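Local coordinates for putative nucleoprotein (Infectious salmon anemia virus, PDB 4EWC) that encapsidates the negative-strand viral RNA and protects it from nucleases, forming the ribonucleoprotein that serves as template for transcription and replication, at residues Tyr145-Phe150 with Asn258-Leu263; Leu149-Val154 with Asn405-Met410; Pro156-Phe161 with Asn227-Ala232; Gln235-Arg240 with Ala251-Ile256. One frame throughout, in Å; residues are numbered along the deposited sequence.

Contact 1: residues Tyr145-Phe150 with Asn258-Leu263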
loop_
_atom_site.group_PDB
_atom_site.type_symbol
_atom_site.label_atom_id
_atom_site.label_comp_id
_atom_site.label_asym_id
_atom_site.label_seq_id
_atom_site.Cartn_x
_atom_site.Cartn_y
_atom_site.Cartn_z
ATOM N N TYR A 145 20.039 27.164 -7.810
ATOM C CA TYR A 145 20.305 28.518 -7.326
ATOM C C TYR A 145 19.466 29.547 -8.082
ATOM O O TYR A 145 18.985 30.524 -7.504
ATOM C CB TYR A 145 21.802 28.857 -7.434
ATOM C CG TYR A 145 22.103 30.292 -7.075
ATOM C CD1 TYR A 145 22.288 30.675 -5.745
ATOM C CD2 TYR A 145 22.188 31.274 -8.060
ATOM C CE1 TYR A 145 22.564 31.998 -5.407
ATOM C CE2 TYR A 145 22.453 32.600 -7.729
ATOM C CZ TYR A 145 22.644 32.954 -6.402
ATOM O OH TYR A 145 22.899 34.262 -6.067
ATOM N N ASN A 146 19.300 29.315 -9.382
ATOM C CA ASN A 146 18.527 30.211 -10.236
ATOM C C ASN A 146 17.054 30.197 -9.890
ATOM O O ASN A 146 16.403 31.238 -9.849
ATOM C CB ASN A 146 18.728 29.857 -11.711
ATOM C CG ASN A 146 20.101 30.251 -12.210
ATOM O OD1 ASN A 146 20.802 31.036 -11.564
ATOM N ND2 ASN A 146 20.491 29.720 -13.358
ATOM N N LEU A 147 16.546 28.997 -9.635
ATOM C CA LEU A 147 15.165 28.827 -9.245
ATOM C C LEU A 147 14.906 29.475 -7.884
ATOM O O LEU A 147 13.894 30.137 -7.722
ATOM C CB LEU A 147 14.749 27.349 -9.262
ATOM C CG LEU A 147 13.309 27.072 -8.794
ATOM C CD1 LEU A 147 12.268 27.672 -9.730
ATOM C CD2 LEU A 147 13.090 25.581 -8.618
ATOM N N SER A 148 15.813 29.311 -6.921
ATOM C CA SER A 148 15.641 29.976 -5.622
ATOM C C SER A 148 15.734 31.486 -5.734
ATOM O O SER A 148 15.048 32.215 -5.008
ATOM C CB SER A 148 16.647 29.486 -4.582
ATOM O OG SER A 148 16.360 28.166 -4.177
ATOM N N LEU A 149 16.595 31.956 -6.625
ATOM C CA LEU A 149 16.744 33.389 -6.833
ATOM C C LEU A 149 15.457 33.931 -7.439
ATOM O O LEU A 149 14.877 34.906 -6.943
ATOM C CB LEU A 149 17.933 33.682 -7.748
ATOM C CG LEU A 149 18.171 35.161 -8.015
ATOM C CD1 LEU A 149 18.183 35.889 -6.684
ATOM C CD2 LEU A 149 19.460 35.413 -8.763
ATOM N N PHE A 150 15.024 33.275 -8.512
ATOM C CA PHE A 150 13.767 33.577 -9.174
ATOM C C PHE A 150 12.630 33.667 -8.176
ATOM O O PHE A 150 11.904 34.657 -8.158
ATOM C CB PHE A 150 13.453 32.520 -10.242
ATOM C CG PHE A 150 12.190 32.790 -11.017
ATOM C CD1 PHE A 150 10.942 32.507 -10.476
ATOM C CD2 PHE A 150 12.253 33.308 -12.294
ATOM C CE1 PHE A 150 9.795 32.767 -11.188
ATOM C CE2 PHE A 150 11.118 33.566 -13.015
ATOM C CZ PHE A 150 9.887 33.297 -12.465
ATOM N N ASN A 258 11.712 31.478 -18.106
ATOM C CA ASN A 258 10.937 30.385 -18.658
ATOM C C ASN A 258 11.294 28.997 -18.095
ATOM O O ASN A 258 10.410 28.173 -17.856
ATOM C CB ASN A 258 10.953 30.424 -20.189
ATOM C CG ASN A 258 10.292 31.682 -20.738
ATOM O OD1 ASN A 258 9.565 32.364 -20.020
ATOM N ND2 ASN A 258 10.543 31.996 -22.003
ATOM N N GLN A 259 12.568 28.736 -17.845
ATOM C CA GLN A 259 12.937 27.473 -17.210
ATOM C C GLN A 259 12.301 27.336 -15.818
ATOM O O GLN A 259 11.735 26.298 -15.493
ATOM C CB GLN A 259 14.462 27.336 -17.112
ATOM C CG GLN A 259 15.146 27.161 -18.435
ATOM C CD GLN A 259 16.658 27.090 -18.294
ATOM O OE1 GLN A 259 17.271 27.960 -17.681
ATOM N NE2 GLN A 259 17.265 26.056 -18.859
ATOM N N CYS A 260 12.406 28.393 -15.017
ATOM C CA CYS A 260 11.790 28.453 -13.699
ATOM C C CYS A 260 10.266 28.316 -13.741
ATOM O O CYS A 260 9.655 27.599 -12.933
ATOM C CB CYS A 260 12.165 29.781 -13.012
ATOM S SG CYS A 260 13.951 29.978 -12.647
HETATM N N MSE A 261 9.646 29.002 -14.691
HETATM C CA MSE A 261 8.199 28.903 -14.840
HETATM C C MSE A 261 7.785 27.475 -15.260
HETATM O O MSE A 261 6.792 26.961 -14.799
HETATM C CB MSE A 261 7.682 29.985 -15.790
HETATM C CG MSE A 261 7.722 31.376 -15.175
HETATM SE SE MSE A 261 6.360 31.502 -13.726
HETATM C CE MSE A 261 4.791 31.317 -14.822
ATOM N N ALA A 262 8.592 26.825 -16.082
ATOM C CA ALA A 262 8.353 25.430 -16.400
ATOM C C ALA A 262 8.421 24.534 -15.159
ATOM O O ALA A 262 7.603 23.628 -14.997
ATOM C CB ALA A 262 9.327 24.936 -17.475
ATOM N N LEU A 263 9.377 24.793 -14.277
ATOM C CA LEU A 263 9.559 23.961 -13.091
ATOM C C LEU A 263 8.419 24.160 -12.109
ATOM O O LEU A 263 7.905 23.196 -11.516
ATOM C CB LEU A 263 10.905 24.257 -12.422
ATOM C CG LEU A 263 12.112 23.813 -13.253
ATOM C CD1 LEU A 263 13.426 24.303 -12.644
ATOM C CD2 LEU A 263 12.108 22.298 -13.359
#
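Cys260 sits over the ring of Phe150, and this pair forms the centre of the contact. CB of Cys260 stands above one ring face, 3.7 Å from the Phe150 centroid and offset toward the rim. This is a CH-pi contact. SG of Cys260 is farther out, 4.3 Å from the Phe150 centroid, and meets the ring obliquely as a Cys sulfur-aromatic contact. SG of Cys260 also packs on CB of Phe150, at 3.5 Å. CG of Phe150 is anti to the backbone N (chi1 -178°), which carries the ring out from its helix to Cys260.

Met261, a selenomethionine, makes the second contact with this ring. CG of Met261 lies 4.0 Å from CZ of Phe150, and the two side chains cross at about a right angle. SE of Met261 is 5.3 Å from the Phe150 centroid, an oblique and distant Met-aromatic contact.

The two segments lie within longer helices, 142-162 and 253-269. They cross nearly perpendicularly, at -86°, with the local axes 9.8 Å apart at closest approach. Segment 145-150 falls in a range predicted to span a membrane. In this structure it is a helix packed within the fold.

The remaining contacts are aliphatic. Leu147 divides its two methyl groups between two partners. CD1 of Leu147 meets CB of Cys260 at 3.9 Å, and CD2 of Leu147 reaches CD1 of Leu263 at 4.2 Å. Among the polar groups, OD1 of Asn146 accepts from the backbone N of Arg244, outside this pair of segments. The carbonyl of Asn146 is bonded within its own helix, to the N of Phe150.

Contact 2: residues Leu149-Val154 with Asn405-Met410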
loop_
_atom_site.group_PDB
_atom_site.type_symbol
_atom_site.label_atom_id
_atom_site.label_comp_id
_atom_site.label_asym_id
_atom_site.label_seq_id
_atom_site.Cartn_x
_atom_site.Cartn_y
_atom_site.Cartn_z
ATOM N N LEU A 149 16.595 31.956 -6.625
ATOM C CA LEU A 149 16.744 33.389 -6.833
ATOM C C LEU A 149 15.457 33.931 -7.439
ATOM O O LEU A 149 14.877 34.906 -6.943
ATOM C CB LEU A 149 17.933 33.682 -7.748
ATOM C CG LEU A 149 18.171 35.161 -8.015
ATOM C CD1 LEU A 149 18.183 35.889 -6.684
ATOM C CD2 LEU A 149 19.460 35.413 -8.763
ATOM N N PHE A 150 15.024 33.275 -8.512
ATOM C CA PHE A 150 13.767 33.577 -9.174
ATOM C C PHE A 150 12.630 33.667 -8.176
ATOM O O PHE A 150 11.904 34.657 -8.158
ATOM C CB PHE A 150 13.453 32.520 -10.242
ATOM C CG PHE A 150 12.190 32.790 -11.017
ATOM C CD1 PHE A 150 10.942 32.507 -10.476
ATOM C CD2 PHE A 150 12.253 33.308 -12.294
ATOM C CE1 PHE A 150 9.795 32.767 -11.188
ATOM C CE2 PHE A 150 11.118 33.566 -13.015
ATOM C CZ PHE A 150 9.887 33.297 -12.465
ATOM N N ILE A 151 12.460 32.630 -7.360
ATOM C CA ILE A 151 11.363 32.616 -6.398
ATOM C C ILE A 151 11.506 33.751 -5.379
ATOM O O ILE A 151 10.583 34.528 -5.175
ATOM C CB ILE A 151 11.211 31.255 -5.696
ATOM C CG1 ILE A 151 10.719 30.207 -6.695
ATOM C CG2 ILE A 151 10.215 31.370 -4.548
ATOM C CD1 ILE A 151 10.921 28.768 -6.237
ATOM N N GLY A 152 12.676 33.870 -4.770
ATOM C CA GLY A 152 12.940 34.954 -3.834
ATOM C C GLY A 152 12.690 36.374 -4.335
ATOM O O GLY A 152 12.429 37.273 -3.528
HETATM N N MSE A 153 12.766 36.580 -5.652
HETATM C CA MSE A 153 12.548 37.905 -6.238
HETATM C C MSE A 153 11.139 38.082 -6.778
HETATM O O MSE A 153 10.569 39.172 -6.688
HETATM C CB MSE A 153 13.591 38.234 -7.322
HETATM C CG MSE A 153 14.940 38.619 -6.734
HETATM SE SE MSE A 153 16.231 39.074 -8.122
HETATM C CE MSE A 153 15.419 40.711 -8.720
ATOM N N VAL A 154 10.572 37.010 -7.326
ATOM C CA VAL A 154 9.256 37.080 -7.945
ATOM C C VAL A 154 8.134 37.021 -6.907
ATOM O O VAL A 154 7.233 37.860 -6.927
ATOM C CB VAL A 154 9.101 36.003 -9.070
ATOM C CG1 VAL A 154 7.645 35.904 -9.613
ATOM C CG2 VAL A 154 10.084 36.282 -10.217
ATOM N N ASN A 405 11.359 35.265 5.984
ATOM C CA ASN A 405 12.341 34.213 5.694
ATOM C C ASN A 405 12.918 34.273 4.285
ATOM O O ASN A 405 12.266 34.741 3.352
ATOM C CB ASN A 405 11.746 32.832 5.952
ATOM C CG ASN A 405 11.190 32.696 7.343
ATOM O OD1 ASN A 405 11.844 33.063 8.328
ATOM N ND2 ASN A 405 9.971 32.190 7.442
ATOM N N SER A 406 14.150 33.788 4.147
ATOM C CA SER A 406 14.870 33.807 2.874
ATOM C C SER A 406 15.029 32.425 2.242
ATOM O O SER A 406 15.428 31.468 2.909
ATOM C CB SER A 406 16.256 34.412 3.077
ATOM O OG SER A 406 17.014 34.358 1.878
ATOM N N VAL A 407 14.745 32.330 0.948
ATOM C CA VAL A 407 14.902 31.060 0.245
ATOM C C VAL A 407 16.081 31.040 -0.716
ATOM O O VAL A 407 16.286 30.067 -1.457
ATOM C CB VAL A 407 13.643 30.702 -0.552
ATOM C CG1 VAL A 407 12.444 30.566 0.390
ATOM C CG2 VAL A 407 13.385 31.754 -1.627
ATOM N N LEU A 408 16.869 32.105 -0.706
ATOM C CA LEU A 408 17.984 32.198 -1.639
ATOM C C LEU A 408 18.973 31.056 -1.470
ATOM O O LEU A 408 19.557 30.600 -2.449
ATOM C CB LEU A 408 18.679 33.551 -1.519
ATOM C CG LEU A 408 17.734 34.720 -1.800
ATOM C CD1 LEU A 408 18.488 36.037 -1.702
ATOM C CD2 LEU A 408 17.035 34.569 -3.168
ATOM N N ALA A 409 19.137 30.572 -0.244
ATOM C CA ALA A 409 20.107 29.504 0.001
ATOM C C ALA A 409 19.469 28.114 -0.033
ATOM O O ALA A 409 20.044 27.149 0.450
ATOM C CB ALA A 409 20.831 29.729 1.324
HETATM N N MSE A 410 18.270 28.013 -0.594
HETATM C CA MSE A 410 17.581 26.736 -0.576
HETATM C C MSE A 410 17.750 25.960 -1.875
HETATM O O MSE A 410 18.016 26.542 -2.927
HETATM C CB MSE A 410 16.112 26.911 -0.215
HETATM C CG MSE A 410 15.875 26.952 1.275
HETATM SE SE MSE A 410 14.054 27.476 1.652
HETATM C CE MSE A 410 13.919 26.966 3.544
#
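Val407 and Leu408 press their methyl groups against the helix at Leu149-Gly152. Just before them, Ser406 keeps to its own segment. OG of Ser406 makes a weak hydrogen bond with the N of Leu408, 3.4 Å away.

Val407 comes next and points at the helix. One of its methyls rests on the bare backbone of Gly152, with CG2 of Val407 3.9 Å from the N of Gly152. CG2 of Val407 is also 4.3 Å from CG2 of Ile151, which flanks it. Away from this helix, Val407 touches Tyr400 and Ile422.

The arrangement is a loop docked on the side of a helix. The loop joins helices 394-402 and 417-425 and belongs to the C-terminal region that defines the orthomyxovirus nucleoprotein family. The helix, 142-162, comes from much earlier in the chain. Gly152 has no side chain, and CG2 of Val407 and CD2 of Leu408 occupy the side of it that faces the loop.

Leu408 reaches the helix with one branch. Its CG is anti to the carbonyl carbon (chi1 -59°), and from there CD2 extends to the helix. CD2 of Leu408 meets both CA and CD1 of Leu149, each at 3.9 Å. CD2 of Leu408 also lies 4.2 Å from CA of Gly152. The two leucine side chains cross obliquely.

A type I beta turn runs from Val407 to Met410. It is closed by the N of Met410 bonding to the O of Val407 at 3.0 Å. The carbonyl of Met410 then accepts a hydrogen bond from OG of Ser148, one turn earlier on the helix than Gly152.

Contact 3: residues Pro156-Phe161 with Asn227-Ala232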
loop_
_atom_site.group_PDB
_atom_site.type_symbol
_atom_site.label_atom_id
_atom_site.label_comp_id
_atom_site.label_asym_id
_atom_site.label_seq_id
_atom_site.Cartn_x
_atom_site.Cartn_y
_atom_site.Cartn_z
ATOM N N PRO A 156 7.818 37.915 -3.637
ATOM C CA PRO A 156 7.486 39.180 -2.956
ATOM C C PRO A 156 6.696 40.131 -3.861
ATOM O O PRO A 156 5.737 40.754 -3.412
ATOM C CB PRO A 156 8.854 39.776 -2.630
ATOM C CG PRO A 156 9.746 38.580 -2.476
ATOM C CD PRO A 156 9.250 37.579 -3.499
ATOM N N ALA A 157 7.075 40.207 -5.131
ATOM C CA ALA A 157 6.374 41.060 -6.089
ATOM C C ALA A 157 4.949 40.592 -6.319
ATOM O O ALA A 157 4.059 41.409 -6.584
ATOM C CB ALA A 157 7.123 41.107 -7.400
ATOM N N LEU A 158 4.732 39.281 -6.226
ATOM C CA LEU A 158 3.385 38.751 -6.283
ATOM C C LEU A 158 2.627 39.090 -5.001
ATOM O O LEU A 158 1.437 39.367 -5.048
ATOM C CB LEU A 158 3.384 37.224 -6.495
ATOM C CG LEU A 158 3.929 36.675 -7.799
ATOM C CD1 LEU A 158 3.991 35.154 -7.707
ATOM C CD2 LEU A 158 3.074 37.135 -8.986
ATOM N N THR A 159 3.322 39.061 -3.864
ATOM C CA THR A 159 2.669 39.396 -2.624
ATOM C C THR A 159 2.149 40.829 -2.709
ATOM O O THR A 159 0.982 41.102 -2.392
ATOM C CB THR A 159 3.576 39.255 -1.396
ATOM O OG1 THR A 159 3.706 37.876 -1.052
ATOM C CG2 THR A 159 2.958 40.014 -0.195
ATOM N N THR A 160 3.011 41.721 -3.190
ATOM C CA THR A 160 2.708 43.140 -3.309
ATOM C C THR A 160 1.593 43.464 -4.305
ATOM O O THR A 160 0.659 44.229 -4.006
ATOM C CB THR A 160 3.979 43.923 -3.651
ATOM O OG1 THR A 160 4.790 44.030 -2.471
ATOM C CG2 THR A 160 3.655 45.309 -4.190
ATOM N N PHE A 161 1.689 42.884 -5.488
ATOM C CA PHE A 161 0.659 43.073 -6.499
ATOM C C PHE A 161 -0.707 42.666 -5.973
ATOM O O PHE A 161 -1.667 43.429 -6.086
ATOM C CB PHE A 161 0.988 42.298 -7.770
ATOM C CG PHE A 161 0.068 42.611 -8.917
ATOM C CD1 PHE A 161 -1.183 42.011 -9.006
ATOM C CD2 PHE A 161 0.445 43.501 -9.911
ATOM C CE1 PHE A 161 -2.029 42.292 -10.060
ATOM C CE2 PHE A 161 -0.406 43.784 -10.965
ATOM C CZ PHE A 161 -1.642 43.178 -11.035
ATOM N N ASN A 227 -1.722 43.387 -17.913
ATOM C CA ASN A 227 -0.569 44.229 -18.277
ATOM C C ASN A 227 0.215 44.668 -17.052
ATOM O O ASN A 227 1.444 44.629 -17.042
ATOM C CB ASN A 227 -0.989 45.480 -19.040
ATOM C CG ASN A 227 -1.659 45.161 -20.344
ATOM O OD1 ASN A 227 -1.964 44.004 -20.630
ATOM N ND2 ASN A 227 -1.911 46.190 -21.145
ATOM N N ASP A 228 -0.501 45.107 -16.027
ATOM C CA ASP A 228 0.159 45.466 -14.791
ATOM C C ASP A 228 0.892 44.247 -14.253
ATOM O O ASP A 228 2.056 44.333 -13.861
ATOM C CB ASP A 228 -0.835 46.000 -13.751
ATOM C CG ASP A 228 -1.521 47.264 -14.200
ATOM O OD1 ASP A 228 -1.072 47.869 -15.195
ATOM O OD2 ASP A 228 -2.520 47.661 -13.558
ATOM N N LEU A 229 0.207 43.107 -14.260
ATOM C CA LEU A 229 0.797 41.881 -13.740
ATOM C C LEU A 229 2.033 41.452 -14.526
ATOM O O LEU A 229 3.016 40.996 -13.950
ATOM C CB LEU A 229 -0.228 40.750 -13.694
ATOM C CG LEU A 229 0.370 39.491 -13.048
ATOM C CD1 LEU A 229 1.083 39.849 -11.731
ATOM C CD2 LEU A 229 -0.670 38.376 -12.839
ATOM N N LYS A 230 1.973 41.599 -15.844
ATOM C CA LYS A 230 3.073 41.228 -16.707
ATOM C C LYS A 230 4.281 42.131 -16.464
ATOM O O LYS A 230 5.387 41.657 -16.226
ATOM C CB LYS A 230 2.629 41.311 -18.166
ATOM C CG LYS A 230 3.733 41.051 -19.152
ATOM C CD LYS A 230 3.290 41.372 -20.549
ATOM C CE LYS A 230 4.316 40.828 -21.542
ATOM N NZ LYS A 230 3.897 40.986 -22.959
ATOM N N ALA A 231 4.044 43.439 -16.522
ATOM C CA ALA A 231 5.075 44.453 -16.294
ATOM C C ALA A 231 5.765 44.315 -14.937
ATOM O O ALA A 231 6.987 44.461 -14.839
ATOM C CB ALA A 231 4.480 45.864 -16.448
ATOM N N ALA A 232 4.970 44.033 -13.907
ATOM C CA ALA A 232 5.467 43.851 -12.555
ATOM C C ALA A 232 6.382 42.638 -12.498
ATOM O O ALA A 232 7.479 42.680 -11.926
ATOM C CB ALA A 232 4.303 43.682 -11.589
#
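The ring of Phe161 has Leu229 on one face and Asp228 at its edge. CD1 of Leu229 stands over the ring centre, 4.0 Å from the Phe161 centroid and only 6° off the ring normal. This is a CH-pi contact. CB of Asp228 lies in the ring plane, 3.6 Å from CE2 of Phe161. CE2 of Phe161 also reaches the backbone N of Leu229, at 3.4 Å. The ring thus ends against the backbone of the other helix. CB of Ala232 approaches obliquely, 4.2 Å from CD2 of Phe161.

The Phe161 and Leu229 side chains cross at about a right angle. CD1 of Leu229 has a second neighbour, CD2 of Leu158 at 4.3 Å. The side-chain contacts are mainly apolar. Asp228, exposed at the border, meets the ring through its CB.

The segments run roughly antiparallel, with 152° between their directions and 10.8 Å between their local axes at closest approach. They belong to helices 142-162 and 226-236. Helix 174-188 borders both: Leu158 touches Leu184, and Leu229 touches Ile183 and Ala187. Helix 394-402 packs against segment 156-161 through Met398, which touches Leu158 and Thr159.

Contact 4: residues Gln235-Arg240 with Ala251-Ile256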
loop_
_atom_site.group_PDB
_atom_site.type_symbol
_atom_site.label_atom_id
_atom_site.label_comp_id
_atom_site.label_asym_id
_atom_site.label_seq_id
_atom_site.Cartn_x
_atom_site.Cartn_y
_atom_site.Cartn_z
ATOM N N GLN A 235 9.841 43.111 -14.479
ATOM C CA GLN A 235 10.761 44.016 -13.813
ATOM C C GLN A 235 11.276 43.448 -12.519
ATOM O O GLN A 235 12.403 43.734 -12.108
ATOM C CB GLN A 235 10.065 45.335 -13.515
ATOM C CG GLN A 235 9.769 46.090 -14.762
ATOM C CD GLN A 235 9.591 47.559 -14.509
ATOM O OE1 GLN A 235 9.493 47.997 -13.357
ATOM N NE2 GLN A 235 9.556 48.339 -15.587
ATOM N N SER A 236 10.432 42.672 -11.858
ATOM C CA SER A 236 10.789 42.120 -10.569
ATOM C C SER A 236 11.700 40.924 -10.681
ATOM O O SER A 236 12.452 40.651 -9.757
ATOM C CB SER A 236 9.537 41.723 -9.795
ATOM O OG SER A 236 8.735 42.860 -9.536
ATOM N N ARG A 237 11.619 40.198 -11.787
ATOM C CA ARG A 237 12.327 38.931 -11.868
ATOM C C ARG A 237 13.847 39.121 -12.018
ATOM O O ARG A 237 14.292 40.203 -12.401
ATOM C CB ARG A 237 11.739 38.070 -12.988
ATOM C CG ARG A 237 11.861 38.673 -14.355
ATOM C CD ARG A 237 11.160 37.827 -15.385
ATOM N NE ARG A 237 11.389 38.392 -16.708
ATOM C CZ ARG A 237 10.985 37.849 -17.845
ATOM N NH1 ARG A 237 10.311 36.702 -17.856
ATOM N NH2 ARG A 237 11.256 38.472 -18.975
ATOM N N PRO A 238 14.643 38.078 -11.701
ATOM C CA PRO A 238 16.095 38.291 -11.723
ATOM C C PRO A 238 16.586 38.687 -13.117
ATOM O O PRO A 238 15.938 38.344 -14.123
ATOM C CB PRO A 238 16.672 36.924 -11.321
ATOM C CG PRO A 238 15.538 36.189 -10.685
ATOM C CD PRO A 238 14.306 36.675 -11.385
ATOM N N LYS A 239 17.693 39.432 -13.159
ATOM C CA LYS A 239 18.297 39.846 -14.418
ATOM C C LYS A 239 19.250 38.757 -14.885
ATOM O O LYS A 239 19.608 37.868 -14.117
ATOM C CB LYS A 239 19.063 41.152 -14.244
ATOM C CG LYS A 239 18.230 42.363 -13.805
ATOM C CD LYS A 239 17.291 42.837 -14.908
ATOM C CE LYS A 239 15.831 42.715 -14.459
ATOM N NZ LYS A 239 14.848 43.344 -15.390
ATOM N N ARG A 240 19.663 38.835 -16.141
ATOM C CA ARG A 240 20.627 37.895 -16.695
ATOM C C ARG A 240 21.893 37.769 -15.851
ATOM O O ARG A 240 22.475 36.673 -15.743
ATOM C CB ARG A 240 20.978 38.270 -18.142
ATOM C CG ARG A 240 22.313 37.719 -18.654
ATOM C CD ARG A 240 22.150 36.411 -19.402
ATOM N NE ARG A 240 23.449 35.768 -19.687
ATOM C CZ ARG A 240 23.962 35.581 -20.905
ATOM N NH1 ARG A 240 23.300 35.966 -21.997
ATOM N NH2 ARG A 240 25.132 34.986 -21.032
ATOM N N ALA A 251 22.018 31.504 -22.601
ATOM C CA ALA A 251 20.873 31.770 -21.729
ATOM C C ALA A 251 20.601 33.253 -21.517
ATOM O O ALA A 251 21.514 34.037 -21.304
ATOM C CB ALA A 251 21.061 31.069 -20.381
ATOM N N THR A 252 19.336 33.641 -21.579
ATOM C CA THR A 252 18.978 35.032 -21.351
ATOM C C THR A 252 18.070 35.160 -20.124
ATOM O O THR A 252 17.762 34.154 -19.469
ATOM C CB THR A 252 18.310 35.645 -22.591
ATOM O OG1 THR A 252 17.072 34.974 -22.845
ATOM C CG2 THR A 252 19.219 35.509 -23.807
ATOM N N GLU A 253 17.681 36.397 -19.808
ATOM C CA GLU A 253 16.784 36.657 -18.696
ATOM C C GLU A 253 15.454 35.942 -18.924
ATOM O O GLU A 253 14.983 35.207 -18.067
ATOM C CB GLU A 253 16.530 38.158 -18.506
ATOM C CG GLU A 253 15.356 38.424 -17.550
ATOM C CD GLU A 253 14.981 39.883 -17.393
ATOM O OE1 GLU A 253 15.851 40.755 -17.577
ATOM O OE2 GLU A 253 13.804 40.154 -17.062
ATOM N N SER A 254 14.866 36.181 -20.092
ATOM C CA SER A 254 13.632 35.533 -20.513
ATOM C C SER A 254 13.784 34.017 -20.468
ATOM O O SER A 254 12.914 33.302 -19.948
ATOM C CB SER A 254 13.281 35.978 -21.926
ATOM O OG SER A 254 12.190 35.249 -22.445
ATOM N N SER A 255 14.900 33.544 -21.003
ATOM C CA SER A 255 15.202 32.121 -21.123
ATOM C C SER A 255 15.163 31.399 -19.784
ATOM O O SER A 255 14.548 30.338 -19.651
ATOM C CB SER A 255 16.584 31.941 -21.794
ATOM O OG SER A 255 17.257 30.760 -21.363
ATOM N N ILE A 256 15.818 31.984 -18.794
ATOM C CA ILE A 256 15.902 31.358 -17.486
ATOM C C ILE A 256 14.567 31.482 -16.745
ATOM O O ILE A 256 14.104 30.520 -16.118
ATOM C CB ILE A 256 17.095 31.931 -16.690
ATOM C CG1 ILE A 256 18.376 31.700 -17.503
ATOM C CG2 ILE A 256 17.202 31.287 -15.330
ATOM C CD1 ILE A 256 19.628 32.160 -16.832
HETATM O O HOH W 1 14.502 36.352 -15.236
#
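Glu253 links Arg237 and Lys239 in a salt-bridge network. The Arg237 chain is extended from CG to NE, which carries NE to the carboxylate. NE of Arg237 donates to OE2 of Glu253 at 3.0 Å, with an N-H...O angle of 145°. OE2 uses its anti lone pair and lies 24° out of the guanidinium plane. The guanidinium and carboxylate planes are 80° apart, and only NE of the guanidinium bonds to the carboxylate. NH1 of Arg237 has a weak bond to OG of Ser257.

NZ of Lys239 lies slightly nearer OE1 of Glu253 than OE2, at 3.5 Å from OE1, in a longer salt bridge. The two side chains lie side by side and point the same way. Bends at chi2 and chi3 bring the Lys239 chain back toward Glu253.

A water adds a backbone link. It donates to O of Pro238 at 2.7 Å and to O of Glu253 at 3.1 Å. CG of Glu253 also packs on O of Pro238, 3.5 Å away.

The Arg240 side chain reaches the turn before helix 253-269. The carbonyl O of Ala251 is over one face of its guanidinium, where the angles are poor for hydrogen bonding. CD of Arg240 is 4.0 Å from CA of Thr252. Thr252 is the N-cap of the helix, and OG1 of Thr252 accepts from the N of Ser255 at 3.2 Å.

Arg237-Arg240 probably serve as a nuclear localization signal. Two of its three basic side chains are paired with one carboxylate, and Arg237 is buried. The single negative charge of Glu253 would offset their two positive charges only in part.

Overall arrangement
Of the parts involved, helix 142-162 comes first in the chain, and it supplies one side of contacts 1, 2 and 3. Its later part finds the earliest partner: contact 3 closes on helix 226-236. Contact 4 follows in series and closes the short loop between helices 226-236 and 253-269. Contact 1 then brings helix 253-269 back to the early part of helix 142-162, so its loop encloses contacts 3 and 4. Contact 2 starts from an overlapping part of that helix but closes much later, at 405-410. Its loop also encloses contacts 3 and 4. Together they tie three helices and the loop between helices 394-402 and 417-425 into one region. Pro238 of contact 4 packs on Leu149 and Phe150, which contacts 1 and 2 share.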